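Local coordinates for protein pyridoxamine 5'-phosphate oxidase-related, FMN-binding (Mycobacterium smegmatis, PDB 3F7E) that probably acts as a coenzyme F420-dependent reductase of the split-barrel FMN-binding clan, perhaps reducing carbon-carbon double bonds of aflatoxin-like substrates, at residues L16-T22 with A62-I68; A21-P25 with N56-N60; V79-D85 with I119-A125. All blocks are in the same frame, centred on the assembly; numbering follows the deposited sequence.

Contact 1 (L16-T22 with A62-I68); sequences LYGHLAT and AVAMSVI
The imidazole of His-19 meets the backbone oxygen of Ser-66 at its edge, near the ring plane, while the ring stacks on His-19 of the second subunit. CG lies beside the backbone N (chi1 -68°), and the ring edge turns to that oxygen. Tyr-17 turns its ring away from strand 62-68 and meets Trp-35 instead. Between the backbones runs an antiparallel ladder. His-19 N donates to Ser-66 O at 2.8 Å, and Ser-66 N returns a bond to His-19 O; two residues on, Ala-21 N reaches Ala-64 O at 2.7 Å in a nearly straight bond, and Ala-64 N bonds to Ala-21 O at 3.1 Å. On the N-terminal side of Gly-18 a water joins the backbones, donating to Tyr-17 O and accepting from Ile-68 N.

Leu-20 and Met-65, a non-hydrogen-bonded pair, lie on the other face, which strand 43-48 covers through Phe-45. With CG anti to the backbone N (chi1 -178°), Leu-20 brings CD1 to 4.0 Å from Val-63 CB and 4.1 Å from Met-65 CB. The selenomethionine at Met-65 bends at chi3 and brings SE to 3.9 Å from Gly-18 CA. Near the strand's end, Thr-22 CG2 lies alongside Val-63 CG1, 3.8 Å away.

The pairing thus has two chemistries: an apolar face within the split barrel, and a face of His-19, Ser-66 and small alanines against which the second subunit packs, consistent with the alanines leaving room for it.

Contact 2 (A21-P25 with N56-N60); sequences ATVRP and NIKAN
The last turn of helix 52-59 packs over the end of strand 18-23 through Asn-56, whose side chain points at Thr-22 and the backbone that follows it. The amide ND2 donates to Thr-22 OG1 at 3.0 Å, with an N-H...O angle of 164° and the hydroxyl oxygen close to the amide plane. A chi1 of 55° puts that hydroxyl between the backbone N and carbonyl carbon of Thr-22, turned to the helix. At the other end of the amide, OD1 lies 3.5 Å from Arg-24 CA and 3.6 Å from Arg-24 CG, and takes its hydrogen bond from Gln-52 one turn back; both ends are thereby held, which fixes the flip of the group.

In the split-barrel fold this helix lies between strands 43-48 and 62-68 in the chain, and its apolar side is carried here by Ile-57, whose CG2 touches Thr-22 CG2 at 3.6 Å and also neighbours Val-83, while the far end runs on toward Ile-119. Asn-60 is the first residue to leave the helix, though its N still bonds to Asn-56 O at 2.8 Å.

Three waters bridge the segments. One joins Val-23 N to Asn-60 O, a second donates to both Val-23 O and Asn-56 O, and a third runs from Asn-60 ND2 to Arg-24 O. Toward solvent, Pro-25 CG rests 4.3 Å from Ala-59 CB. Asn-60 OD1 accepts from Ala-62 N, two residues on.

Contact 3 (V79-D85 with I119-A125); sequences VRGLVED and IVVRPTA
Two classic beta bulges interrupt the antiparallel ladder of strands 76-88 and 116-127, one on each strand. In the first, Thr-124 and Ala-125 both face Arg-80: its O accepts from Thr-124 N at 2.7 Å and from Ala-125 N at 3.3 Å, both arriving from the same face of the carbonyl plane. In the second, Glu-84 and Asp-85 face Val-120, whose O takes a 2.8 Å bond from Glu-84 N and a weak one from Asp-85 N. Regular pairing of Leu-82 with Arg-122 lies between them.

A salt bridge springs from the second bulge. Arg-122 grips the Glu-84 carboxylate side-on: OE2 lies in the guanidinium plane, 2.7 Å from NE, while NE comes from above the carboxylate plane, and NH2 meets the syn lone pair of OE1 at 2.9 Å. The two planes are 50° apart. Glu-84 reaches this with CG in the position between N and carbonyl carbon (chi1 65°).

Val-83 CG2 packs against Ile-119 CG2 at 3.8 Å and Val-121 CG2 at 3.9 Å. This apolar face packs on helix 52-59 and the sheet interior, while the two bonds between Arg-122 and Glu-84 probably hold both side chains in place on the exposed side.

How the contacts relate
From the N terminus, strand 18-23 takes part in two contacts at once, sharing Ala-21 and Thr-22. Contact 2 closes the smaller loop, bringing helix 52-59 back to the strand's end; contact 1 closes the larger one around it a few residues later, when the chain leaves the helix as strand 62-68. Contact 3 comes in series, pairing strand 76-88 with 116-127 across a stretch that includes helix 93-101. The sheet joins them: strand 62-68 lies between 18-23 and 76-88, and Met-65 O and Val-63 N probably bond to Val-79 N and Gly-81 O, respectively. Ile-57 of the helix touches Val-63, Val-83 and Ile-119, linking all three contacts.

Contact 1 (L16-T22 with A62-I68)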
loop_
_atom_site.group_PDB
_atom_site.type_symbol
_atom_site.label_atom_id
_atom_site.label_comp_id
_atom_site.label_asym_id
_atom_site.label_seq_id
_atom_site.Cartn_x
_atom_site.Cartn_y
_atom_site.Cartn_z
ATOM N N LEU A 16 -12.226 -4.861 -3.347
ATOM C CA LEU A 16 -10.866 -5.224 -2.996
ATOM C C LEU A 16 -10.295 -4.188 -2.034
ATOM O O LEU A 16 -10.689 -3.022 -2.057
ATOM C CB LEU A 16 -9.984 -5.268 -4.249
ATOM C CG LEU A 16 -10.447 -6.259 -5.333
ATOM C CD1 LEU A 16 -9.522 -6.131 -6.562
ATOM C CD2 LEU A 16 -10.502 -7.693 -4.798
ATOM N N TYR A 17 -9.334 -4.578 -1.200
ATOM C CA TYR A 17 -8.654 -3.569 -0.395
ATOM C C TYR A 17 -7.756 -2.687 -1.237
ATOM O O TYR A 17 -7.072 -3.141 -2.152
ATOM C CB TYR A 17 -7.825 -4.226 0.700
ATOM C CG TYR A 17 -8.663 -4.735 1.829
ATOM C CD1 TYR A 17 -9.086 -6.068 1.849
ATOM C CD2 TYR A 17 -9.027 -3.892 2.882
ATOM C CE1 TYR A 17 -9.851 -6.549 2.887
ATOM C CE2 TYR A 17 -9.800 -4.355 3.934
ATOM C CZ TYR A 17 -10.219 -5.686 3.921
ATOM O OH TYR A 17 -10.975 -6.178 4.963
ATOM N N GLY A 18 -7.767 -1.398 -0.926
ATOM C CA GLY A 18 -6.791 -0.484 -1.473
ATOM C C GLY A 18 -5.812 -0.051 -0.394
ATOM O O GLY A 18 -6.219 0.295 0.705
ATOM N N HIS A 19 -4.533 -0.042 -0.723
ATOM C CA HIS A 19 -3.506 0.279 0.276
ATOM C C HIS A 19 -3.157 1.738 0.016
ATOM O O HIS A 19 -2.535 2.093 -0.977
ATOM C CB HIS A 19 -2.331 -0.687 0.131
ATOM C CG HIS A 19 -2.712 -2.077 0.507
ATOM N ND1 HIS A 19 -3.479 -2.956 -0.243
ATOM C CD2 HIS A 19 -2.412 -2.721 1.659
ATOM C CE1 HIS A 19 -3.611 -4.088 0.451
ATOM N NE2 HIS A 19 -2.972 -3.960 1.600
ATOM N N LEU A 20 -3.628 2.609 0.915
ATOM C CA LEU A 20 -3.599 4.070 0.739
ATOM C C LEU A 20 -2.416 4.658 1.481
ATOM O O LEU A 20 -2.304 4.500 2.695
ATOM C CB LEU A 20 -4.921 4.697 1.246
ATOM C CG LEU A 20 -4.989 6.211 1.040
ATOM C CD1 LEU A 20 -5.096 6.566 -0.467
ATOM C CD2 LEU A 20 -6.191 6.772 1.785
ATOM N N ALA A 21 -1.547 5.321 0.716
ATOM C CA ALA A 21 -0.337 5.954 1.252
ATOM C C ALA A 21 -0.512 7.449 1.366
ATOM O O ALA A 21 -1.037 8.116 0.445
ATOM C CB ALA A 21 0.856 5.661 0.343
ATOM N N THR A 22 -0.038 7.985 2.471
ATOM C CA THR A 22 -0.027 9.405 2.758
ATOM C C THR A 22 1.397 9.744 3.231
ATOM O O THR A 22 2.199 8.864 3.466
ATOM C CB THR A 22 -1.063 9.767 3.843
ATOM O OG1 THR A 22 -0.840 8.983 5.029
ATOM C CG2 THR A 22 -2.510 9.613 3.337
ATOM N N ALA A 62 -1.615 15.097 -1.070
ATOM C CA ALA A 62 -1.240 14.116 -2.083
ATOM C C ALA A 62 -1.234 12.709 -1.500
ATOM O O ALA A 62 -0.615 12.457 -0.459
ATOM C CB ALA A 62 0.101 14.450 -2.694
ATOM N N VAL A 63 -1.882 11.786 -2.195
ATOM C CA VAL A 63 -2.008 10.413 -1.751
ATOM C C VAL A 63 -1.724 9.451 -2.916
ATOM O O VAL A 63 -1.657 9.854 -4.089
ATOM C CB VAL A 63 -3.411 10.118 -1.162
ATOM C CG1 VAL A 63 -3.697 11.052 -0.016
ATOM C CG2 VAL A 63 -4.528 10.160 -2.233
ATOM N N ALA A 64 -1.589 8.167 -2.594
ATOM C CA ALA A 64 -1.449 7.136 -3.622
ATOM C C ALA A 64 -2.126 5.872 -3.109
ATOM O O ALA A 64 -2.065 5.591 -1.928
ATOM C CB ALA A 64 0.029 6.872 -3.941
HETATM N N MSE A 65 -2.751 5.098 -3.996
HETATM C CA MSE A 65 -3.432 3.852 -3.586
HETATM C C MSE A 65 -3.018 2.730 -4.519
HETATM O O MSE A 65 -2.989 2.877 -5.750
HETATM C CB MSE A 65 -4.962 4.000 -3.649
HETATM C CG MSE A 65 -5.694 2.824 -3.034
HETATM SE SE MSE A 65 -7.623 2.916 -3.200
HETATM C CE MSE A 65 -7.771 2.298 -5.032
ATOM N N SER A 66 -2.694 1.592 -3.920
ATOM C CA SER A 66 -2.322 0.361 -4.621
ATOM C C SER A 66 -3.397 -0.697 -4.403
ATOM O O SER A 66 -3.758 -1.037 -3.268
ATOM C CB SER A 66 -0.976 -0.134 -4.058
ATOM O OG SER A 66 -0.705 -1.460 -4.496
ATOM N N VAL A 67 -3.967 -1.284 -5.572
ATOM C CA VAL A 67 -4.932 -2.375 -5.522
ATOM C C VAL A 67 -4.380 -3.469 -6.428
ATOM O O VAL A 67 -3.871 -3.189 -7.517
ATOM C CB VAL A 67 -6.394 -1.891 -5.842
ATOM C CG1 VAL A 67 -6.482 -1.267 -7.218
ATOM C CG2 VAL A 67 -7.420 -3.013 -5.671
ATOM N N ILE A 68 -4.427 -4.707 -5.940
ATOM C CA ILE A 68 -3.943 -5.842 -6.702
ATOM C C ILE A 68 -5.033 -6.885 -6.839
ATOM O O ILE A 68 -5.829 -7.095 -5.922
ATOM C CB ILE A 68 -2.625 -6.420 -6.088
ATOM C CG1 ILE A 68 -1.948 -7.429 -7.023
ATOM C CG2 ILE A 68 -2.861 -7.017 -4.687
ATOM C CD1 ILE A 68 -0.516 -7.757 -6.610
HETATM O O HOH W 1 -5.502 -5.131 -3.135
#

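Contact 2 (A21-P25 with N56-N60)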
loop_
_atom_site.group_PDB
_atom_site.type_symbol
_atom_site.label_atom_id
_atom_site.label_comp_id
_atom_site.label_asym_id
_atom_site.label_seq_id
_atom_site.Cartn_x
_atom_site.Cartn_y
_atom_site.Cartn_z
ATOM N N ALA A 21 -1.547 5.321 0.716
ATOM C CA ALA A 21 -0.337 5.954 1.252
ATOM C C ALA A 21 -0.512 7.449 1.366
ATOM O O ALA A 21 -1.037 8.116 0.445
ATOM C CB ALA A 21 0.856 5.661 0.343
ATOM N N THR A 22 -0.038 7.985 2.471
ATOM C CA THR A 22 -0.027 9.405 2.758
ATOM C C THR A 22 1.397 9.744 3.231
ATOM O O THR A 22 2.199 8.864 3.466
ATOM C CB THR A 22 -1.063 9.767 3.843
ATOM O OG1 THR A 22 -0.840 8.983 5.029
ATOM C CG2 THR A 22 -2.510 9.613 3.337
ATOM N N VAL A 23 1.694 11.032 3.377
ATOM C CA VAL A 23 3.018 11.437 3.840
ATOM C C VAL A 23 2.830 12.250 5.108
ATOM O O VAL A 23 1.972 13.145 5.159
ATOM C CB VAL A 23 3.801 12.262 2.764
ATOM C CG1 VAL A 23 5.220 12.476 3.193
ATOM C CG2 VAL A 23 3.807 11.564 1.434
ATOM N N ARG A 24 3.651 11.936 6.111
ATOM C CA ARG A 24 3.648 12.715 7.342
ATOM C C ARG A 24 4.334 14.085 7.146
ATOM O O ARG A 24 5.121 14.274 6.238
ATOM C CB ARG A 24 4.375 11.942 8.430
ATOM C CG ARG A 24 3.753 10.591 8.741
ATOM C CD ARG A 24 4.564 9.777 9.762
ATOM N NE ARG A 24 3.810 8.601 10.194
ATOM C CZ ARG A 24 3.228 8.469 11.388
ATOM N NH1 ARG A 24 3.311 9.439 12.295
ATOM N NH2 ARG A 24 2.553 7.360 11.674
ATOM N N PRO A 25 4.037 15.069 8.020
ATOM C CA PRO A 25 4.742 16.352 7.972
ATOM C C PRO A 25 6.265 16.249 8.021
ATOM O O PRO A 25 6.936 17.131 7.489
ATOM C CB PRO A 25 4.204 17.094 9.204
ATOM C CG PRO A 25 2.808 16.565 9.341
ATOM C CD PRO A 25 2.973 15.077 9.037
ATOM N N ASN A 56 -2.140 13.794 8.329
ATOM C CA ASN A 56 -1.235 13.782 7.177
ATOM C C ASN A 56 -1.882 14.516 5.997
ATOM O O ASN A 56 -1.249 15.371 5.338
ATOM C CB ASN A 56 -0.900 12.353 6.735
ATOM C CG ASN A 56 -0.060 11.599 7.741
ATOM O OD1 ASN A 56 0.490 12.182 8.679
ATOM N ND2 ASN A 56 0.054 10.296 7.526
ATOM N N ILE A 57 -3.137 14.188 5.699
ATOM C CA ILE A 57 -3.802 14.734 4.509
ATOM C C ILE A 57 -4.160 16.208 4.691
ATOM O O ILE A 57 -4.182 16.937 3.699
ATOM C CB ILE A 57 -5.007 13.868 4.059
ATOM C CG1 ILE A 57 -6.046 13.711 5.115
ATOM C CG2 ILE A 57 -4.557 12.504 3.603
ATOM C CD1 ILE A 57 -7.419 13.297 4.544
ATOM N N LYS A 58 -4.396 16.645 5.929
ATOM C CA LYS A 58 -4.628 18.064 6.166
ATOM C C LYS A 58 -3.386 18.887 5.850
ATOM O O LYS A 58 -3.509 20.036 5.407
ATOM C CB LYS A 58 -5.094 18.340 7.598
ATOM C CG LYS A 58 -6.445 17.721 7.936
ATOM C CD LYS A 58 -7.578 18.286 7.083
ATOM C CE LYS A 58 -7.867 19.714 7.465
ATOM N NZ LYS A 58 -8.456 19.767 8.840
ATOM N N ALA A 59 -2.186 18.322 6.053
ATOM C CA ALA A 59 -0.935 19.049 5.765
ATOM C C ALA A 59 -0.379 18.794 4.362
ATOM O O ALA A 59 0.343 19.645 3.826
ATOM C CB ALA A 59 0.112 18.728 6.831
ATOM N N ASN A 60 -0.727 17.655 3.755
ATOM C CA ASN A 60 -0.235 17.320 2.432
ATOM C C ASN A 60 -1.345 16.506 1.774
ATOM O O ASN A 60 -1.546 15.361 2.122
ATOM C CB ASN A 60 1.053 16.503 2.527
ATOM C CG ASN A 60 1.631 16.179 1.180
ATOM O OD1 ASN A 60 0.940 16.208 0.150
ATOM N ND2 ASN A 60 2.929 15.857 1.169
HETATM O O HOH W 2 -0.388 12.767 2.294
HETATM O O HOH W 3 1.500 15.659 5.967
HETATM O O HOH W 4 4.607 15.955 3.656
#

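Contact 3 (V79-D85 with I119-A125)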
loop_
_atom_site.group_PDB
_atom_site.type_symbol
_atom_site.label_atom_id
_atom_site.label_comp_id
_atom_site.label_asym_id
_atom_site.label_seq_id
_atom_site.Cartn_x
_atom_site.Cartn_y
_atom_site.Cartn_z
ATOM N N VAL A 79 -2.923 4.174 -8.194
ATOM C CA VAL A 79 -3.613 5.450 -8.428
ATOM C C VAL A 79 -2.977 6.549 -7.590
ATOM O O VAL A 79 -3.043 6.486 -6.386
ATOM C CB VAL A 79 -5.113 5.371 -8.025
ATOM C CG1 VAL A 79 -5.876 6.662 -8.424
ATOM C CG2 VAL A 79 -5.808 4.128 -8.649
ATOM N N ARG A 80 -2.393 7.571 -8.198
ATOM C CA ARG A 80 -1.950 8.752 -7.421
ATOM C C ARG A 80 -3.047 9.807 -7.526
ATOM O O ARG A 80 -3.785 9.836 -8.521
ATOM C CB ARG A 80 -0.608 9.262 -7.932
ATOM C CG ARG A 80 0.540 8.297 -7.623
ATOM C CD ARG A 80 1.659 8.402 -8.645
ATOM N NE ARG A 80 2.160 9.763 -8.707
ATOM C CZ ARG A 80 2.648 10.330 -9.814
ATOM N NH1 ARG A 80 3.050 11.597 -9.765
ATOM N NH2 ARG A 80 2.719 9.650 -10.980
ATOM N N GLY A 81 -3.194 10.650 -6.515
ATOM C CA GLY A 81 -4.257 11.652 -6.597
ATOM C C GLY A 81 -4.132 12.666 -5.484
ATOM O O GLY A 81 -3.159 12.666 -4.712
ATOM N N LEU A 82 -5.121 13.551 -5.433
ATOM C CA LEU A 82 -5.174 14.610 -4.438
ATOM C C LEU A 82 -6.484 14.565 -3.680
ATOM O O LEU A 82 -7.570 14.392 -4.288
ATOM C CB LEU A 82 -5.052 15.977 -5.129
ATOM C CG LEU A 82 -3.705 16.300 -5.791
ATOM C CD1 LEU A 82 -3.801 17.524 -6.673
ATOM C CD2 LEU A 82 -2.594 16.487 -4.770
ATOM N N VAL A 83 -6.418 14.746 -2.357
ATOM C CA VAL A 83 -7.639 14.929 -1.577
ATOM C C VAL A 83 -8.231 16.275 -1.966
ATOM O O VAL A 83 -7.580 17.333 -1.838
ATOM C CB VAL A 83 -7.340 14.898 -0.064
ATOM C CG1 VAL A 83 -8.590 15.263 0.740
ATOM C CG2 VAL A 83 -6.792 13.525 0.324
ATOM N N GLU A 84 -9.470 16.242 -2.458
ATOM C CA GLU A 84 -10.133 17.489 -2.846
ATOM C C GLU A 84 -11.321 17.866 -1.968
ATOM O O GLU A 84 -11.829 18.976 -2.062
ATOM C CB GLU A 84 -10.548 17.448 -4.311
ATOM C CG GLU A 84 -11.580 16.431 -4.624
ATOM C CD GLU A 84 -12.129 16.553 -6.073
ATOM O OE1 GLU A 84 -13.217 16.009 -6.345
ATOM O OE2 GLU A 84 -11.493 17.208 -6.929
ATOM N N ASP A 85 -11.787 16.935 -1.136
ATOM C CA ASP A 85 -12.849 17.290 -0.182
ATOM C C ASP A 85 -12.767 16.383 1.035
ATOM O O ASP A 85 -12.294 15.245 0.924
ATOM C CB ASP A 85 -14.241 17.206 -0.847
ATOM C CG ASP A 85 -15.270 18.123 -0.202
ATOM O OD1 ASP A 85 -14.935 18.808 0.797
ATOM O OD2 ASP A 85 -16.420 18.145 -0.704
ATOM N N ILE A 119 -13.348 11.064 2.957
ATOM C CA ILE A 119 -12.191 11.663 2.262
ATOM C C ILE A 119 -12.361 11.428 0.767
ATOM O O ILE A 119 -12.524 10.274 0.357
ATOM C CB ILE A 119 -10.853 11.022 2.736
ATOM C CG1 ILE A 119 -10.693 11.093 4.257
ATOM C CG2 ILE A 119 -9.666 11.622 1.994
ATOM C CD1 ILE A 119 -10.524 12.450 4.799
ATOM N N VAL A 120 -12.347 12.502 -0.027
ATOM C CA VAL A 120 -12.635 12.422 -1.464
ATOM C C VAL A 120 -11.355 12.710 -2.244
ATOM O O VAL A 120 -10.769 13.790 -2.078
ATOM C CB VAL A 120 -13.727 13.456 -1.860
ATOM C CG1 VAL A 120 -14.083 13.270 -3.303
ATOM C CG2 VAL A 120 -14.939 13.294 -0.948
ATOM N N VAL A 121 -10.917 11.747 -3.057
ATOM C CA VAL A 121 -9.647 11.827 -3.774
ATOM C C VAL A 121 -9.893 11.800 -5.285
ATOM O O VAL A 121 -10.564 10.901 -5.805
ATOM C CB VAL A 121 -8.738 10.625 -3.403
ATOM C CG1 VAL A 121 -7.516 10.525 -4.321
ATOM C CG2 VAL A 121 -8.332 10.710 -1.936
ATOM N N ARG A 122 -9.346 12.795 -5.977
ATOM C CA ARG A 122 -9.405 12.861 -7.432
ATOM C C ARG A 122 -8.086 12.362 -8.010
ATOM O O ARG A 122 -7.034 12.908 -7.704
ATOM C CB ARG A 122 -9.682 14.275 -7.908
ATOM C CG ARG A 122 -9.818 14.332 -9.448
ATOM C CD ARG A 122 -10.408 15.628 -9.923
ATOM N NE ARG A 122 -11.709 15.856 -9.307
ATOM C CZ ARG A 122 -12.864 15.441 -9.821
ATOM N NH1 ARG A 122 -12.898 14.813 -11.004
ATOM N NH2 ARG A 122 -13.990 15.693 -9.169
ATOM N N PRO A 123 -8.127 11.295 -8.831
ATOM C CA PRO A 123 -6.905 10.790 -9.435
ATOM C C PRO A 123 -6.156 11.812 -10.278
ATOM O O PRO A 123 -6.775 12.600 -11.026
ATOM C CB PRO A 123 -7.385 9.607 -10.292
ATOM C CG PRO A 123 -8.633 9.136 -9.596
ATOM C CD PRO A 123 -9.281 10.443 -9.190
ATOM N N THR A 124 -4.824 11.745 -10.187
ATOM C CA THR A 124 -3.909 12.524 -11.034
ATOM C C THR A 124 -3.088 11.628 -11.951
ATOM O O THR A 124 -2.554 12.109 -12.944
ATOM C CB THR A 124 -2.942 13.367 -10.185
ATOM O OG1 THR A 124 -2.266 12.486 -9.292
ATOM C CG2 THR A 124 -3.673 14.469 -9.418
ATOM N N ALA A 125 -2.996 10.331 -11.650
ATOM C CA ALA A 125 -2.184 9.413 -12.454
ATOM C C ALA A 125 -2.589 7.970 -12.153
ATOM O O ALA A 125 -3.011 7.649 -11.040
ATOM C CB ALA A 125 -0.673 9.602 -12.179
HETATM O O HOH W 5 -1.138 13.504 -6.958
#